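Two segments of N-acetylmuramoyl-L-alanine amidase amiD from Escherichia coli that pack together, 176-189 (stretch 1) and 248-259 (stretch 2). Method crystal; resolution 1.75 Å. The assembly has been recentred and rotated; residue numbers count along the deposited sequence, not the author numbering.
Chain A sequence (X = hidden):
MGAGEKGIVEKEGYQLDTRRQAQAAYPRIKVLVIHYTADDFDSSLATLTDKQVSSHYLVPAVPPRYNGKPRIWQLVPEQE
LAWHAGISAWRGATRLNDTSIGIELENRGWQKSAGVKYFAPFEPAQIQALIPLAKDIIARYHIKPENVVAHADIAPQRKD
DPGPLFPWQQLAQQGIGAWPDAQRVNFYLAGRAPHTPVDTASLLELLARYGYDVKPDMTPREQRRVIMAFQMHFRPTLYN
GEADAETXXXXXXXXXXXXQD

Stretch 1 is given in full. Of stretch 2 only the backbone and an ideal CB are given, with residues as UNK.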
ATOM      1  N   ILE A 176       3.399 -11.570   0.810  1.00 10.48           N
ATOM      2  CA  ILE A 176       3.146 -10.211   0.314  1.00  5.42           C
ATOM      3  C   ILE A 176       2.565  -9.284   1.382  1.00  9.03           C
ATOM      4  O   ILE A 176       1.367  -9.313   1.676  1.00  5.58           O
ATOM      5  CB  ILE A 176       2.227 -10.192  -0.904  1.00  7.05           C
ATOM      6  CG1 ILE A 176       2.754 -11.160  -1.993  1.00  6.27           C
ATOM      7  CG2 ILE A 176       2.027  -8.723  -1.430  1.00  6.78           C
ATOM      8  CD1 ILE A 176       1.727 -11.465  -3.100  1.00  2.00           C
ATOM      9  N   GLY A 177       3.411  -8.400   1.880  1.00  9.37           N
ATOM     10  CA  GLY A 177       3.006  -7.399   2.883  1.00 10.68           C
ATOM     11  C   GLY A 177       3.132  -7.839   4.332  1.00  7.95           C
ATOM     12  O   GLY A 177       3.363  -9.023   4.651  1.00  4.43           O
ATOM     13  N   ALA A 178       2.957  -6.857   5.208  1.00  6.29           N
ATOM     14  CA  ALA A 178       3.164  -6.961   6.673  1.00  2.04           C
ATOM     15  C   ALA A 178       1.931  -7.526   7.380  1.00  6.25           C
ATOM     16  O   ALA A 178       0.783  -7.221   7.040  1.00  6.95           O
ATOM     17  CB  ALA A 178       3.472  -5.560   7.245  1.00  2.00           C
ATOM     18  N   TRP A 179       2.159  -8.378   8.360  1.00  6.50           N
ATOM     19  CA  TRP A 179       1.051  -8.804   9.242  1.00  7.26           C
ATOM     20  C   TRP A 179       1.664  -9.155  10.585  1.00 12.07           C
ATOM     21  O   TRP A 179       2.737  -9.759  10.601  1.00  9.18           O
ATOM     22  CB  TRP A 179       0.293  -9.987   8.642  1.00 10.80           C
ATOM     23  CG  TRP A 179      -1.074 -10.168   9.221  1.00  6.92           C
ATOM     24  CD1 TRP A 179      -1.445 -11.071  10.200  1.00 10.52           C
ATOM     25  CD2 TRP A 179      -2.253  -9.409   8.905  1.00  7.47           C
ATOM     26  NE1 TRP A 179      -2.796 -10.934  10.481  1.00  9.48           N
ATOM     27  CE2 TRP A 179      -3.303  -9.909   9.720  1.00 10.70           C
ATOM     28  CE3 TRP A 179      -2.525  -8.350   8.018  1.00  8.50           C
ATOM     29  CZ2 TRP A 179      -4.624  -9.402   9.651  1.00 12.12           C
ATOM     30  CZ3 TRP A 179      -3.824  -7.832   7.978  1.00  8.97           C
ATOM     31  CH2 TRP A 179      -4.851  -8.356   8.792  1.00 11.04           C
ATOM     32  N   PRO A 180       0.995  -8.768  11.701  1.00 10.30           N
ATOM     33  CA  PRO A 180       1.486  -9.025  13.049  1.00 12.07           C
ATOM     34  C   PRO A 180       1.383 -10.513  13.439  1.00 13.43           C
ATOM     35  O   PRO A 180       0.480 -11.229  12.962  1.00 10.01           O
ATOM     36  CB  PRO A 180       0.566  -8.161  13.918  1.00  9.58           C
ATOM     37  CG  PRO A 180      -0.691  -8.087  13.170  1.00 12.22           C
ATOM     38  CD  PRO A 180      -0.304  -8.065  11.726  1.00 10.96           C
ATOM     39  N   ASP A 181       2.319 -10.974  14.273  1.00 12.99           N
ATOM     40  CA  ASP A 181       2.222 -12.327  14.814  1.00 15.19           C
ATOM     41  C   ASP A 181       1.124 -12.341  15.868  1.00 14.83           C
ATOM     42  O   ASP A 181       1.150 -11.542  16.816  1.00 11.59           O
ATOM     43  CB  ASP A 181       3.564 -12.787  15.394  1.00 18.19           C
ATOM     44  CG  ASP A 181       4.652 -12.942  14.320  1.00 23.15           C
ATOM     45  OD1 ASP A 181       4.326 -13.021  13.107  1.00 23.74           O
ATOM     46  OD2 ASP A 181       5.850 -12.976  14.696  1.00 21.52           O
ATOM     47  N   ALA A 182       0.159 -13.245  15.687  1.00 15.80           N
ATOM     48  CA  ALA A 182      -1.053 -13.325  16.513  1.00 17.21           C
ATOM     49  C   ALA A 182      -0.773 -13.461  18.011  1.00 16.04           C
ATOM     50  O   ALA A 182      -1.451 -12.833  18.826  1.00 18.43           O
ATOM     51  CB  ALA A 182      -1.934 -14.454  16.031  1.00 13.50           C
ATOM     52  N   GLN A 183       0.233 -14.257  18.366  1.00 14.21           N
ATOM     53  CA  GLN A 183       0.628 -14.406  19.776  1.00 17.95           C
ATOM     54  C   GLN A 183       1.169 -13.086  20.351  1.00 16.63           C
ATOM     55  O   GLN A 183       0.958 -12.775  21.525  1.00 16.71           O
ATOM     56  CB  GLN A 183       1.663 -15.532  19.955  1.00 20.68           C
ATOM     57  CG  GLN A 183       1.181 -16.905  19.508  1.00 25.91           C
ATOM     58  CD  GLN A 183       0.273 -17.580  20.527  1.00 28.85           C
ATOM     59  OE1 GLN A 183       0.733 -18.042  21.577  1.00 31.70           O
ATOM     60  NE2 GLN A 183      -1.020 -17.658  20.215  1.00 28.61           N
ATOM     61  N   ARG A 184       1.848 -12.299  19.518  1.00 15.07           N
ATOM     62  CA  ARG A 184       2.333 -11.002  19.974  1.00 11.29           C
ATOM     63  C   ARG A 184       1.202  -9.948  20.102  1.00 13.41           C
ATOM     64  O   ARG A 184       1.252  -9.101  20.990  1.00 15.52           O
ATOM     65  CB  ARG A 184       3.495 -10.516  19.105  1.00 10.58           C
ATOM     66  CG  ARG A 184       4.638 -11.511  18.995  1.00 12.04           C
ATOM     67  CD  ARG A 184       5.254 -11.850  20.357  1.00  9.69           C
ATOM     68  NE  ARG A 184       5.897 -10.713  21.011  1.00 13.70           N
ATOM     69  CZ  ARG A 184       6.147 -10.644  22.320  1.00 11.25           C
ATOM     70  NH1 ARG A 184       5.778 -11.628  23.125  1.00 10.33           N
ATOM     71  NH2 ARG A 184       6.745  -9.580  22.834  1.00 11.56           N
ATOM     72  N   VAL A 185       0.181 -10.017  19.247  1.00 13.88           N
ATOM     73  CA  VAL A 185      -0.979  -9.121  19.363  1.00 14.92           C
ATOM     74  C   VAL A 185      -1.665  -9.407  20.677  1.00 13.31           C
ATOM     75  O   VAL A 185      -1.975  -8.483  21.429  1.00 10.93           O
ATOM     76  CB  VAL A 185      -1.998  -9.275  18.206  1.00 12.60           C
ATOM     77  CG1 VAL A 185      -3.318  -8.538  18.524  1.00 12.65           C
ATOM     78  CG2 VAL A 185      -1.412  -8.751  16.907  1.00 14.03           C
ATOM     79  N   ASN A 186      -1.861 -10.695  20.958  1.00 18.36           N
ATOM     80  CA  ASN A 186      -2.361 -11.149  22.269  1.00 16.56           C
ATOM     81  C   ASN A 186      -1.473 -10.728  23.455  1.00 17.33           C
ATOM     82  O   ASN A 186      -1.976 -10.356  24.516  1.00 17.44           O
ATOM     83  CB  ASN A 186      -2.595 -12.657  22.253  1.00 23.86           C
ATOM     84  CG  ASN A 186      -3.948 -13.032  21.649  1.00 27.55           C
ATOM     85  OD1 ASN A 186      -4.038 -13.906  20.776  1.00 29.18           O
ATOM     86  ND2 ASN A 186      -5.008 -12.368  22.112  1.00 28.75           N
ATOM     87  N   PHE A 187      -0.154 -10.734  23.253  1.00 14.05           N
ATOM     88  CA  PHE A 187       0.758 -10.313  24.301  1.00 12.40           C
ATOM     89  C   PHE A 187       0.550  -8.843  24.644  1.00 13.38           C
ATOM     90  O   PHE A 187       0.457  -8.488  25.819  1.00 11.67           O
ATOM     91  CB  PHE A 187       2.220 -10.625  23.954  1.00  9.74           C
ATOM     92  CG  PHE A 187       3.217  -9.933  24.851  1.00 12.74           C
ATOM     93  CD1 PHE A 187       3.451 -10.392  26.150  1.00 12.40           C
ATOM     94  CD2 PHE A 187       3.916  -8.816  24.403  1.00 14.34           C
ATOM     95  CE1 PHE A 187       4.383  -9.749  26.977  1.00 11.18           C
ATOM     96  CE2 PHE A 187       4.824  -8.170  25.223  1.00 12.18           C
ATOM     97  CZ  PHE A 187       5.060  -8.633  26.503  1.00 11.87           C
ATOM     98  N   TYR A 188       0.461  -8.005  23.611  1.00 12.51           N
ATOM     99  CA  TYR A 188       0.261  -6.565  23.761  1.00  8.57           C
ATOM    100  C   TYR A 188      -1.157  -6.173  24.172  1.00 12.85           C
ATOM    101  O   TYR A 188      -1.360  -5.097  24.733  1.00 17.58           O
ATOM    102  CB  TYR A 188       0.644  -5.853  22.462  1.00  6.79           C
ATOM    103  CG  TYR A 188       2.135  -5.739  22.324  1.00  5.79           C
ATOM    104  CD1 TYR A 188       2.867  -4.959  23.219  1.00  8.36           C
ATOM    105  CD2 TYR A 188       2.828  -6.440  21.331  1.00  6.61           C
ATOM    106  CE1 TYR A 188       4.228  -4.842  23.122  1.00  9.02           C
ATOM    107  CE2 TYR A 188       4.202  -6.328  21.228  1.00 10.20           C
ATOM    108  CZ  TYR A 188       4.893  -5.533  22.140  1.00  7.30           C
ATOM    109  OH  TYR A 188       6.260  -5.400  22.091  1.00  5.10           O
ATOM    110  N   LEU A 189      -2.129  -7.039  23.898  1.00 11.36           N
ATOM    111  CA  LEU A 189      -3.492  -6.821  24.397  1.00 20.05           C
ATOM    112  C   LEU A 189      -3.509  -6.723  25.924  1.00 22.67           C
ATOM    113  O   LEU A 189      -4.270  -5.928  26.492  1.00 23.05           O
ATOM    114  CB  LEU A 189      -4.456  -7.896  23.907  1.00 21.33           C
ATOM    115  CG  LEU A 189      -5.427  -7.451  22.806  1.00 26.36           C
ATOM    116  CD1 LEU A 189      -6.165  -8.636  22.207  1.00 24.98           C
ATOM    117  CD2 LEU A 189      -6.417  -6.403  23.324  1.00 25.92           C
ATOM    118  N   UNK A 248      -4.285  -0.726  19.109  1.00 12.17           N
ATOM    119  CA  UNK A 248      -3.008  -0.460  19.715  1.00  9.84           C
ATOM    120  C   UNK A 248      -2.082  -1.697  19.717  1.00 11.14           C
ATOM    121  O   UNK A 248      -0.903  -1.580  19.382  1.00 13.28           O
ATOM    122  CB  UNK A 248      -3.224   0.042  21.144  1.00  9.84           C
ATOM    123  N   UNK A 249      -2.599  -2.864  20.108  1.00  8.11           N
ATOM    124  CA  UNK A 249      -1.790  -4.094  20.194  1.00 11.89           C
ATOM    125  C   UNK A 249      -1.240  -4.504  18.830  1.00 11.08           C
ATOM    126  O   UNK A 249      -0.096  -4.961  18.715  1.00  9.66           O
ATOM    127  CB  UNK A 249      -2.623  -5.237  20.777  1.00 11.89           C
ATOM    128  N   UNK A 250      -2.051  -4.307  17.800  1.00 11.09           N
ATOM    129  CA  UNK A 250      -1.653  -4.601  16.421  1.00  9.35           C
ATOM    130  C   UNK A 250      -0.504  -3.700  16.003  1.00 11.56           C
ATOM    131  O   UNK A 250       0.520  -4.189  15.475  1.00  9.69           O
ATOM    132  CB  UNK A 250      -2.835  -4.430  15.465  1.00  9.35           C
ATOM    133  N   UNK A 251      -0.659  -2.397  16.279  1.00  8.66           N
ATOM    134  CA  UNK A 251       0.361  -1.390  16.004  1.00  6.93           C
ATOM    135  C   UNK A 251       1.647  -1.744  16.737  1.00  9.05           C
ATOM    136  O   UNK A 251       2.722  -1.673  16.146  1.00  6.52           O
ATOM    137  CB  UNK A 251      -0.124   0.002  16.413  1.00  6.93           C
ATOM    138  N   UNK A 252       1.527  -2.122  18.015  1.00  9.92           N
ATOM    139  CA  UNK A 252       2.669  -2.519  18.841  1.00  9.24           C
ATOM    140  C   UNK A 252       3.390  -3.745  18.312  1.00  7.90           C
ATOM    141  O   UNK A 252       4.642  -3.776  18.303  1.00  8.64           O
ATOM    142  CB  UNK A 252       2.206  -2.786  20.275  1.00  9.24           C
ATOM    143  N   UNK A 253       2.607  -4.746  17.885  1.00  7.50           N
ATOM    144  CA  UNK A 253       3.155  -5.968  17.280  1.00  8.69           C
ATOM    145  C   UNK A 253       3.779  -5.730  15.886  1.00  3.81           C
ATOM    146  O   UNK A 253       4.858  -6.283  15.585  1.00  5.55           O
ATOM    147  CB  UNK A 253       2.049  -7.019  17.169  1.00  8.69           C
ATOM    148  N   UNK A 254       3.126  -4.941  15.030  1.00  6.10           N
ATOM    149  CA  UNK A 254       3.786  -4.443  13.806  1.00  7.32           C
ATOM    150  C   UNK A 254       5.126  -3.722  14.001  1.00  9.48           C
ATOM    151  O   UNK A 254       6.117  -4.034  13.317  1.00 10.37           O
ATOM    152  CB  UNK A 254       2.831  -3.485  13.091  1.00  7.32           C
ATOM    153  N   UNK A 255       5.177  -2.803  14.964  1.00  9.70           N
ATOM    154  CA  UNK A 255       6.402  -2.100  15.260  1.00  5.15           C
ATOM    155  C   UNK A 255       7.529  -3.021  15.780  1.00  9.17           C
ATOM    156  O   UNK A 255       8.695  -2.906  15.392  1.00 10.57           O
ATOM    157  CB  UNK A 255       6.111  -1.004  16.287  1.00  5.15           C
ATOM    158  N   UNK A 256       7.172  -3.936  16.650  1.00  5.47           N
ATOM    159  CA  UNK A 256       8.101  -4.947  17.107  1.00  4.85           C
ATOM    160  C   UNK A 256       8.714  -5.801  15.975  1.00  8.34           C
ATOM    161  O   UNK A 256       9.928  -6.041  15.921  1.00  8.54           O
ATOM    162  CB  UNK A 256       7.385  -5.859  18.105  1.00  4.85           C
ATOM    163  N   UNK A 257       7.866  -6.263  15.065  1.00  5.16           N
ATOM    164  CA  UNK A 257       8.300  -7.136  13.982  1.00  8.65           C
ATOM    165  C   UNK A 257       9.020  -6.442  12.809  1.00 11.99           C
ATOM    166  O   UNK A 257      10.002  -6.981  12.273  1.00 16.16           O
ATOM    167  CB  UNK A 257       7.077  -7.877  13.439  1.00  8.65           C
ATOM    168  N   UNK A 258       8.569  -5.248  12.432  1.00 10.54           N
ATOM    169  CA  UNK A 258       9.063  -4.587  11.210  1.00  8.87           C
ATOM    170  C   UNK A 258       9.821  -3.285  11.464  1.00 12.89           C
ATOM    171  O   UNK A 258      10.458  -2.726  10.552  1.00 12.45           O
ATOM    172  CB  UNK A 258       7.885  -4.297  10.277  1.00  8.87           C
ATOM    173  N   UNK A 259       9.729  -2.767  12.695  1.00 13.22           N
ATOM    174  CA  UNK A 259      10.404  -1.534  13.023  1.00 11.93           C
ATOM    175  C   UNK A 259       9.851  -0.324  12.291  1.00  9.91           C
ATOM    176  O   UNK A 259       8.692  -0.325  11.820  1.00 12.45           O
ATOM    177  CB  UNK A 259      11.897  -1.675  12.721  1.00 11.93           C
TER

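Stretch 2 is a helix through position 258, and its axis passes 8.0 Å from that of helix 182-189 at 125° between N-to-C directions.

At position 248 the ideal CB has nothing of stretch 1 within 5.5 Å, so the contact sets little limit; the residue is Gln248.

Position 249 is the tightest. Its ideal CB points toward stretch 1, 3.4 Å from Val185 O and 3.7 Å from Tyr188 CB, and the CA atoms of 249 and Tyr188 are only 4.8 Å apart. Glycine or alanine suits. Ala249 is found.

Position 250 points sideways, with Val185 CG2 and Pro180 CG each 4.8 Å from the ideal CB; a mid-sized aliphatic chain would close these gaps. Ile250 does so, CG1 reaching Val185 CG1 (4.0 Å) and CG2 reaching Pro180 CG (4.1 Å).

Position 251 points away, leaving the choice open: Ala251.

At 252 the ideal CB lies 3.6 Å from Tyr188 CG, over the ring. Any residue with a CB methylene could pack there, long polar ones included. Glu252 places its CB 3.7 Å from the centroid of the Tyr188 ring, a CH-pi contact.

The ideal CB of 253 lies 3.8 Å from Pro180 CB and 3.9 Å from Val185 CG2, again favouring a small apolar residue. Ala253 fills it; its backbone O accepts from a water that in turn accepts from Asp181 N (both 3.0 Å).

Position 254 points sideways; its ideal CB lies 5.3 Å from Pro180 CB, leaving space for leucine, isoleucine or methionine. Leu254 brings CD2 to 3.9 Å from Pro180 CD and 4.1 Å from Ala178 CB.

At 255 the ideal CB has nothing of stretch 1 within 5.5 Å, so this contact sets no preference; the residue is Leu255.

At 256 the ideal CB points toward stretch 1, 4.2 Å from Tyr188 OH, with the Arg184 guanidinium beyond. An acceptor, best an acid, is indicated. Glu256 forms a salt bridge, Arg184 NE to OE2 at 2.8 Å and Arg184 NH2 to OE1 at 3.1 Å; Tyr188 OH also donates to OE1 (2.8 Å).

Position 257 points toward stretch 1, with Asp181 OD2 5.4 Å from the ideal CB, inviting a long basic chain. Lys257, all four chi angles t, sends NZ to Asp181 OD1 (3.0 Å, salt bridge) and Trp179 O (3.2 Å).

Position 258 points toward stretch 1, but its ideal CB is 7.3 Å from Trp179 N, so a long or aromatic residue is needed to reach that donor. Tyr258 OH accepts from Trp179 N (3.1 Å, 166°), while Ala178 CB sits over its ring, 3.9 Å from the centroid.

Position 259 leaves the helix with phi 67°, which favours glycine: Gly259.

Stretch 2 (248-259) QAIAEALLEKYG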
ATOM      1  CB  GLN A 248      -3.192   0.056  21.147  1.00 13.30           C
ATOM      2  CG  GLN A 248      -1.879   0.289  21.849  1.00 13.23           C
ATOM      3  CD  GLN A 248      -2.008   0.715  23.299  1.00 19.06           C
ATOM      4  OE1 GLN A 248      -2.794   0.157  24.069  1.00 18.65           O
ATOM      5  NE2 GLN A 248      -1.191   1.700  23.685  1.00 22.61           N
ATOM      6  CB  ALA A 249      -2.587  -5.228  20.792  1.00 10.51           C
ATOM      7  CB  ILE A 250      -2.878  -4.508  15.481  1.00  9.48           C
ATOM      8  CG1 ILE A 250      -3.814  -5.719  15.758  1.00 12.80           C
ATOM      9  CG2 ILE A 250      -2.454  -4.446  13.999  1.00 10.10           C
ATOM     10  CD1 ILE A 250      -5.193  -5.598  15.076  1.00  9.52           C
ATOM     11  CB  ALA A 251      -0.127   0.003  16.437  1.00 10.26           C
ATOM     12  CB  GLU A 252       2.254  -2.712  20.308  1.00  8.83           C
ATOM     13  CG  GLU A 252       1.961  -1.376  21.034  1.00  5.56           C
ATOM     14  CD  GLU A 252       1.468  -1.540  22.478  1.00 11.02           C
ATOM     15  OE1 GLU A 252       0.499  -2.301  22.710  1.00  4.90           O
ATOM     16  OE2 GLU A 252       2.074  -0.911  23.387  1.00 11.72           O
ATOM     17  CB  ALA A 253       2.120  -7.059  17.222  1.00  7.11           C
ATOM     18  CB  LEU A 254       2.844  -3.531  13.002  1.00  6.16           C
ATOM     19  CG  LEU A 254       1.691  -4.281  12.337  1.00  9.62           C
ATOM     20  CD1 LEU A 254       0.630  -3.259  11.978  1.00  4.53           C
ATOM     21  CD2 LEU A 254       2.155  -5.117  11.123  1.00  8.14           C
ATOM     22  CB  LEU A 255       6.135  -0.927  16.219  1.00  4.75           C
ATOM     23  CG  LEU A 255       5.501   0.296  15.551  1.00  7.56           C
ATOM     24  CD1 LEU A 255       4.877   1.224  16.625  1.00  8.09           C
ATOM     25  CD2 LEU A 255       6.497   1.039  14.625  1.00  9.72           C
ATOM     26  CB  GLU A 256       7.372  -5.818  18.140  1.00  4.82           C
ATOM     27  CG  GLU A 256       8.191  -6.967  18.627  1.00 10.18           C
ATOM     28  CD  GLU A 256       7.460  -7.750  19.666  1.00  7.07           C
ATOM     29  OE1 GLU A 256       7.665  -7.463  20.839  1.00  6.69           O
ATOM     30  OE2 GLU A 256       6.638  -8.628  19.304  1.00 11.18           O
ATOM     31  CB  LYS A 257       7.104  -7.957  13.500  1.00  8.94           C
ATOM     32  CG  LYS A 257       7.441  -9.114  12.540  1.00  6.42           C
ATOM     33  CD  LYS A 257       6.187  -9.908  12.191  1.00  9.65           C
ATOM     34  CE  LYS A 257       6.491 -10.954  11.113  1.00 11.53           C
ATOM     35  NZ  LYS A 257       5.264 -11.667  10.598  1.00 14.04           N
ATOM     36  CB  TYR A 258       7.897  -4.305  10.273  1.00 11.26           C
ATOM     37  CG  TYR A 258       7.174  -5.545   9.853  1.00 12.18           C
ATOM     38  CD1 TYR A 258       7.702  -6.378   8.861  1.00 14.28           C
ATOM     39  CD2 TYR A 258       5.955  -5.899  10.448  1.00 12.28           C
ATOM     40  CE1 TYR A 258       7.046  -7.565   8.470  1.00 15.16           C
ATOM     41  CE2 TYR A 258       5.292  -7.045  10.074  1.00  7.40           C
ATOM     42  CZ  TYR A 258       5.843  -7.888   9.087  1.00 12.87           C
ATOM     43  OH  TYR A 258       5.168  -9.007   8.670  1.00 11.18           O
TER
HETATM   44  O   HOH W   1       4.428  -9.291  15.555  1.00 27.64           O
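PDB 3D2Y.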